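Peroxisomal acyl-CoA oxidase 1A (Solanum lycopersicum, PDB 2FON) probably catalyses the FAD-dependent oxidation of acyl-CoA esters by molecular oxygen, the first step of peroxisomal fatty acid beta-oxidation. Local coordinates at residues V448-T460 with A535-Q547. Numbering follows the deposited sequence.
With FAD (flavin-adenine dinucleotide), chain E.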
# COMPACT_ATOMS: atom_id res chain seq x y z
N VAL B 448 -10.42 0.71 -15.10
CA VAL B 448 -10.95 0.61 -16.46
C VAL B 448 -11.91 -0.58 -16.64
O VAL B 448 -12.92 -0.50 -17.36
CB VAL B 448 -9.85 0.57 -17.49
CG1 VAL B 448 -10.31 -0.09 -18.79
CG2 VAL B 448 -9.40 1.99 -17.76
N LEU B 449 -11.63 -1.66 -15.94
CA LEU B 449 -12.56 -2.74 -15.98
C LEU B 449 -13.86 -2.36 -15.29
O LEU B 449 -14.94 -2.83 -15.70
CB LEU B 449 -11.97 -3.98 -15.35
CG LEU B 449 -10.86 -4.60 -16.17
CD1 LEU B 449 -10.27 -5.67 -15.32
CD2 LEU B 449 -11.41 -5.14 -17.40
N GLN B 450 -13.82 -1.54 -14.24
CA GLN B 450 -15.11 -1.27 -13.62
C GLN B 450 -15.94 -0.27 -14.40
O GLN B 450 -17.13 -0.24 -14.22
CB GLN B 450 -15.02 -0.99 -12.13
CG GLN B 450 -14.45 -2.17 -11.37
CD GLN B 450 -15.48 -2.93 -10.55
OE1 GLN B 450 -16.67 -2.66 -10.65
NE2 GLN B 450 -15.03 -3.90 -9.75
N LEU B 451 -15.36 0.48 -15.32
CA LEU B 451 -16.22 1.30 -16.15
C LEU B 451 -16.89 0.38 -17.15
O LEU B 451 -18.05 0.59 -17.48
CB LEU B 451 -15.47 2.41 -16.85
CG LEU B 451 -14.86 3.57 -16.02
CD1 LEU B 451 -13.75 4.26 -16.81
CD2 LEU B 451 -15.90 4.58 -15.65
N GLN B 452 -16.21 -0.67 -17.61
CA GLN B 452 -16.90 -1.70 -18.44
C GLN B 452 -18.07 -2.30 -17.71
O GLN B 452 -19.14 -2.45 -18.29
CB GLN B 452 -15.97 -2.81 -18.86
CG GLN B 452 -15.36 -2.50 -20.16
CD GLN B 452 -13.92 -2.91 -20.23
OE1 GLN B 452 -13.56 -4.08 -20.00
NE2 GLN B 452 -13.06 -1.96 -20.56
N VAL B 453 -17.88 -2.67 -16.44
CA VAL B 453 -19.01 -3.22 -15.68
C VAL B 453 -20.19 -2.24 -15.68
O VAL B 453 -21.29 -2.61 -16.04
CB VAL B 453 -18.59 -3.72 -14.27
CG1 VAL B 453 -19.81 -4.17 -13.50
CG2 VAL B 453 -17.55 -4.88 -14.40
N ALA B 454 -19.93 -0.98 -15.36
CA ALA B 454 -20.92 0.11 -15.37
C ALA B 454 -21.75 0.21 -16.63
O ALA B 454 -23.01 0.19 -16.54
CB ALA B 454 -20.25 1.43 -15.14
N ARG B 455 -21.06 0.34 -17.77
CA ARG B 455 -21.69 0.41 -19.10
C ARG B 455 -22.67 -0.71 -19.33
O ARG B 455 -23.69 -0.50 -20.00
CB ARG B 455 -20.67 0.29 -20.20
CG ARG B 455 -20.34 1.57 -20.93
CD ARG B 455 -19.14 1.41 -21.89
NE ARG B 455 -18.62 2.74 -22.21
CZ ARG B 455 -19.27 3.59 -23.00
NH1 ARG B 455 -20.42 3.22 -23.57
NH2 ARG B 455 -18.78 4.79 -23.21
N PHE B 456 -22.36 -1.89 -18.79
CA PHE B 456 -23.15 -3.08 -19.02
C PHE B 456 -24.41 -3.07 -18.17
O PHE B 456 -25.49 -3.56 -18.60
CB PHE B 456 -22.33 -4.33 -18.73
CG PHE B 456 -23.15 -5.53 -18.57
CD1 PHE B 456 -23.78 -6.11 -19.66
CD2 PHE B 456 -23.37 -6.07 -17.31
CE1 PHE B 456 -24.58 -7.25 -19.48
CE2 PHE B 456 -24.19 -7.20 -17.13
CZ PHE B 456 -24.77 -7.79 -18.20
N LEU B 457 -24.24 -2.57 -16.93
CA LEU B 457 -25.39 -2.36 -16.03
C LEU B 457 -26.28 -1.29 -16.62
O LEU B 457 -27.48 -1.49 -16.74
CB LEU B 457 -24.95 -1.97 -14.63
CG LEU B 457 -24.17 -3.01 -13.86
CD1 LEU B 457 -23.73 -2.39 -12.58
CD2 LEU B 457 -24.97 -4.35 -13.61
N MET B 458 -25.68 -0.19 -17.07
CA MET B 458 -26.46 0.87 -17.69
C MET B 458 -27.15 0.30 -18.88
O MET B 458 -28.36 0.47 -19.01
CB MET B 458 -25.61 2.06 -18.10
CG MET B 458 -24.95 2.81 -16.91
SD MET B 458 -26.20 3.34 -15.75
CE MET B 458 -26.02 2.16 -14.41
N LYS B 459 -26.43 -0.44 -19.71
CA LYS B 459 -27.10 -1.13 -20.83
C LYS B 459 -28.24 -2.01 -20.34
O LYS B 459 -29.35 -1.98 -20.89
CB LYS B 459 -26.12 -1.96 -21.67
CG LYS B 459 -26.76 -2.53 -22.92
CD LYS B 459 -25.91 -3.60 -23.54
CE LYS B 459 -26.30 -3.81 -24.99
NZ LYS B 459 -25.05 -3.87 -25.83
N THR B 460 -27.98 -2.80 -19.29
CA THR B 460 -29.00 -3.75 -18.85
C THR B 460 -30.23 -3.01 -18.40
O THR B 460 -31.34 -3.47 -18.63
CB THR B 460 -28.48 -4.67 -17.76
OG1 THR B 460 -27.63 -5.65 -18.35
CG2 THR B 460 -29.59 -5.43 -17.11
N ALA B 535 -18.48 9.22 -14.31
CA ALA B 535 -17.58 8.09 -14.08
C ALA B 535 -17.38 7.62 -12.62
O ALA B 535 -17.30 6.41 -12.36
CB ALA B 535 -16.26 8.37 -14.71
N ALA B 536 -17.27 8.53 -11.67
CA ALA B 536 -16.82 8.11 -10.33
C ALA B 536 -17.95 7.32 -9.70
O ALA B 536 -17.72 6.28 -9.05
CB ALA B 536 -16.39 9.30 -9.45
N ASP B 537 -19.17 7.77 -9.98
CA ASP B 537 -20.37 7.15 -9.43
C ASP B 537 -20.71 5.85 -10.16
O ASP B 537 -21.23 4.88 -9.57
CB ASP B 537 -21.55 8.13 -9.50
CG ASP B 537 -21.13 9.59 -9.21
OD1 ASP B 537 -22.01 10.39 -8.91
OD2 ASP B 537 -19.93 9.98 -9.26
N LEU B 538 -20.43 5.82 -11.46
CA LEU B 538 -20.62 4.61 -12.19
C LEU B 538 -19.79 3.48 -11.56
O LEU B 538 -20.32 2.40 -11.30
CB LEU B 538 -20.31 4.85 -13.65
CG LEU B 538 -21.44 5.70 -14.27
CD1 LEU B 538 -20.96 6.33 -15.56
CD2 LEU B 538 -22.76 4.90 -14.47
N VAL B 539 -18.51 3.77 -11.27
CA VAL B 539 -17.60 2.86 -10.60
C VAL B 539 -18.13 2.48 -9.23
O VAL B 539 -18.14 1.32 -8.87
CB VAL B 539 -16.22 3.55 -10.43
CG1 VAL B 539 -15.14 2.58 -10.12
CG2 VAL B 539 -15.87 4.27 -11.71
N GLU B 540 -18.58 3.45 -8.45
CA GLU B 540 -19.16 3.13 -7.17
C GLU B 540 -20.32 2.14 -7.36
O GLU B 540 -20.41 1.17 -6.60
CB GLU B 540 -19.59 4.39 -6.45
CG GLU B 540 -18.57 4.95 -5.50
CD GLU B 540 -18.94 6.39 -4.98
OE1 GLU B 540 -18.01 7.25 -4.88
OE2 GLU B 540 -20.13 6.66 -4.66
N ALA B 541 -21.16 2.34 -8.38
CA ALA B 541 -22.22 1.38 -8.69
C ALA B 541 -21.66 0.00 -9.10
O ALA B 541 -21.96 -1.01 -8.47
CB ALA B 541 -23.11 1.92 -9.77
N ALA B 542 -20.82 -0.04 -10.13
CA ALA B 542 -20.09 -1.27 -10.49
C ALA B 542 -19.49 -2.03 -9.28
O ALA B 542 -19.62 -3.29 -9.20
CB ALA B 542 -19.04 -0.97 -11.45
N VAL B 543 -18.87 -1.30 -8.34
CA VAL B 543 -18.34 -1.95 -7.13
C VAL B 543 -19.47 -2.63 -6.40
O VAL B 543 -19.40 -3.82 -6.14
CB VAL B 543 -17.43 -1.02 -6.20
CG1 VAL B 543 -16.97 -1.77 -4.93
CG2 VAL B 543 -16.17 -0.50 -6.95
N ALA B 544 -20.53 -1.90 -6.12
CA ALA B 544 -21.67 -2.45 -5.36
C ALA B 544 -22.21 -3.79 -5.95
O ALA B 544 -22.46 -4.77 -5.23
CB ALA B 544 -22.78 -1.40 -5.23
N HIS B 545 -22.34 -3.80 -7.28
CA HIS B 545 -22.73 -4.99 -8.04
C HIS B 545 -21.77 -6.15 -7.87
O HIS B 545 -22.20 -7.27 -7.62
CB HIS B 545 -22.93 -4.64 -9.52
CG HIS B 545 -23.10 -5.84 -10.41
ND1 HIS B 545 -24.26 -6.60 -10.44
CD2 HIS B 545 -22.26 -6.39 -11.33
CE1 HIS B 545 -24.12 -7.57 -11.32
NE2 HIS B 545 -22.91 -7.47 -11.87
N CYS B 546 -20.47 -5.88 -7.99
CA CYS B 546 -19.48 -6.91 -7.77
C CYS B 546 -19.53 -7.50 -6.35
O CYS B 546 -19.44 -8.71 -6.16
CB CYS B 546 -18.08 -6.43 -8.12
SG CYS B 546 -17.96 -6.01 -9.93
N GLN B 547 -19.68 -6.62 -5.37
CA GLN B 547 -19.79 -6.99 -3.98
C GLN B 547 -20.96 -7.91 -3.83
O GLN B 547 -20.90 -8.86 -3.05
CB GLN B 547 -19.96 -5.74 -3.14
CG GLN B 547 -18.63 -5.04 -2.91
CD GLN B 547 -18.74 -3.73 -2.16
OE1 GLN B 547 -19.72 -3.02 -2.25
NE2 GLN B 547 -17.74 -3.41 -1.44
PA FAD E . -3.11 3.07 -18.32
O1A FAD E . -4.24 2.53 -19.10
O2A FAD E . -2.18 3.93 -19.13
O5B FAD E . -3.73 3.80 -17.08
C5B FAD E . -3.06 4.91 -16.54
C4B FAD E . -4.03 5.61 -15.57
O4B FAD E . -5.05 6.19 -16.33
C3B FAD E . -4.71 4.61 -14.65
O3B FAD E . -4.96 5.31 -13.49
C2B FAD E . -6.00 4.27 -15.34
O2B FAD E . -7.07 3.98 -14.51
C1B FAD E . -6.29 5.61 -15.99
N9A FAD E . -7.07 5.43 -17.19
C8A FAD E . -6.66 4.87 -18.36
N7A FAD E . -7.72 4.85 -19.19
C5A FAD E . -8.78 5.40 -18.55
C6A FAD E . -10.09 5.67 -18.95
N6A FAD E . -10.52 5.35 -20.18
N1A FAD E . -10.94 6.27 -18.04
C2A FAD E . -10.52 6.57 -16.78
N3A FAD E . -9.22 6.31 -16.41
C4A FAD E . -8.37 5.75 -17.28
N1 FAD E . 1.98 -6.61 -20.96
C2 FAD E . 2.14 -7.61 -21.92
O2 FAD E . 1.70 -7.40 -23.04
N3 FAD E . 2.77 -8.81 -21.61
C4 FAD E . 3.25 -9.01 -20.33
O4 FAD E . 3.84 -10.05 -20.05
C4X FAD E . 3.11 -8.02 -19.35
N5 FAD E . 3.61 -8.18 -18.06
C5X FAD E . 3.45 -7.17 -17.14
C6 FAD E . 3.97 -7.34 -15.89
C7 FAD E . 3.87 -6.32 -14.99
C7M FAD E . 4.46 -6.62 -13.66
C8 FAD E . 3.23 -5.11 -15.31
C8M FAD E . 3.04 -3.97 -14.34
C9 FAD E . 2.69 -4.94 -16.57
C9A FAD E . 2.81 -5.98 -17.49
N10 FAD E . 2.32 -5.84 -18.78
C10 FAD E . 2.47 -6.83 -19.69
C1' FAD E . 1.58 -4.61 -19.23
C2' FAD E . 0.27 -4.74 -18.45
O2' FAD E . -0.39 -5.90 -18.82
C3' FAD E . -0.79 -3.67 -18.64
O3' FAD E . -1.35 -3.69 -19.94
C4' FAD E . -0.33 -2.29 -18.26
O4' FAD E . 0.03 -2.29 -16.87
C5' FAD E . -1.53 -1.44 -18.55
O5' FAD E . -1.22 -0.34 -17.74
P FAD E . -1.07 1.13 -18.29
O1P FAD E . 0.25 1.68 -17.89
O2P FAD E . -1.42 1.28 -19.75
O3P FAD E . -2.33 1.85 -17.59
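Ala-454 and Ala-542 mark the point where two helices of the acyl-CoA oxidase fold cross almost at right angles, the helix of the C-alpha1 region that borders the FAD site and one from the C-terminal helical region. The segment axes cross at 83° with a closest approach of 8.1 Å, a closeness that small residues permit: the CA atoms of Ala-454 and Ala-542 are 5.1 Å apart, and Ala-454 CB rests against Leu-538 CB at 3.7 Å.

Apolar packing spreads from this crossing. Val-453, its CG1 anti to the backbone N (chi1 175°), lays that methyl against Ala-542 CB and, obliquely, His-545 CD2, while Met-458 CG and SD adjoin Leu-538 CD2. Phe-531 of helix 527-533 touches both Met-458 and Leu-538, adding to this apolar patch. On the cofactor side the two methyls of Leu-451 divide their roles: CD2 meets Ala-535 CB and Val-539 CG2, whereas CD1 faces the adenine, 3.7 Å from FAD N1A. The same leucine thus links the interhelical packing to the FAD pocket, which Val-448 also lines through CG2.

Gln-450 brings a polar side chain into the interface. Its chain bends at chi2, and the side chain enters as a knob the hole formed by Val-539, Ala-542, Val-543 and Cys-546. The amide packs there without a hydrogen bond to helix 535-547; NE2 lies 3.6 Å from Cys-546 SG.

A CH-pi contact completes the pairing. The imidazole of His-545, hydrogen-bonded through ND1 to Tyr-476 OH, turns one face to Leu-457; CD1 of that leucine packs on His-545 CB, and Leu-457 CD2 stands over the middle of the ring, 3.9 Å from its centroid and only 5° off the normal.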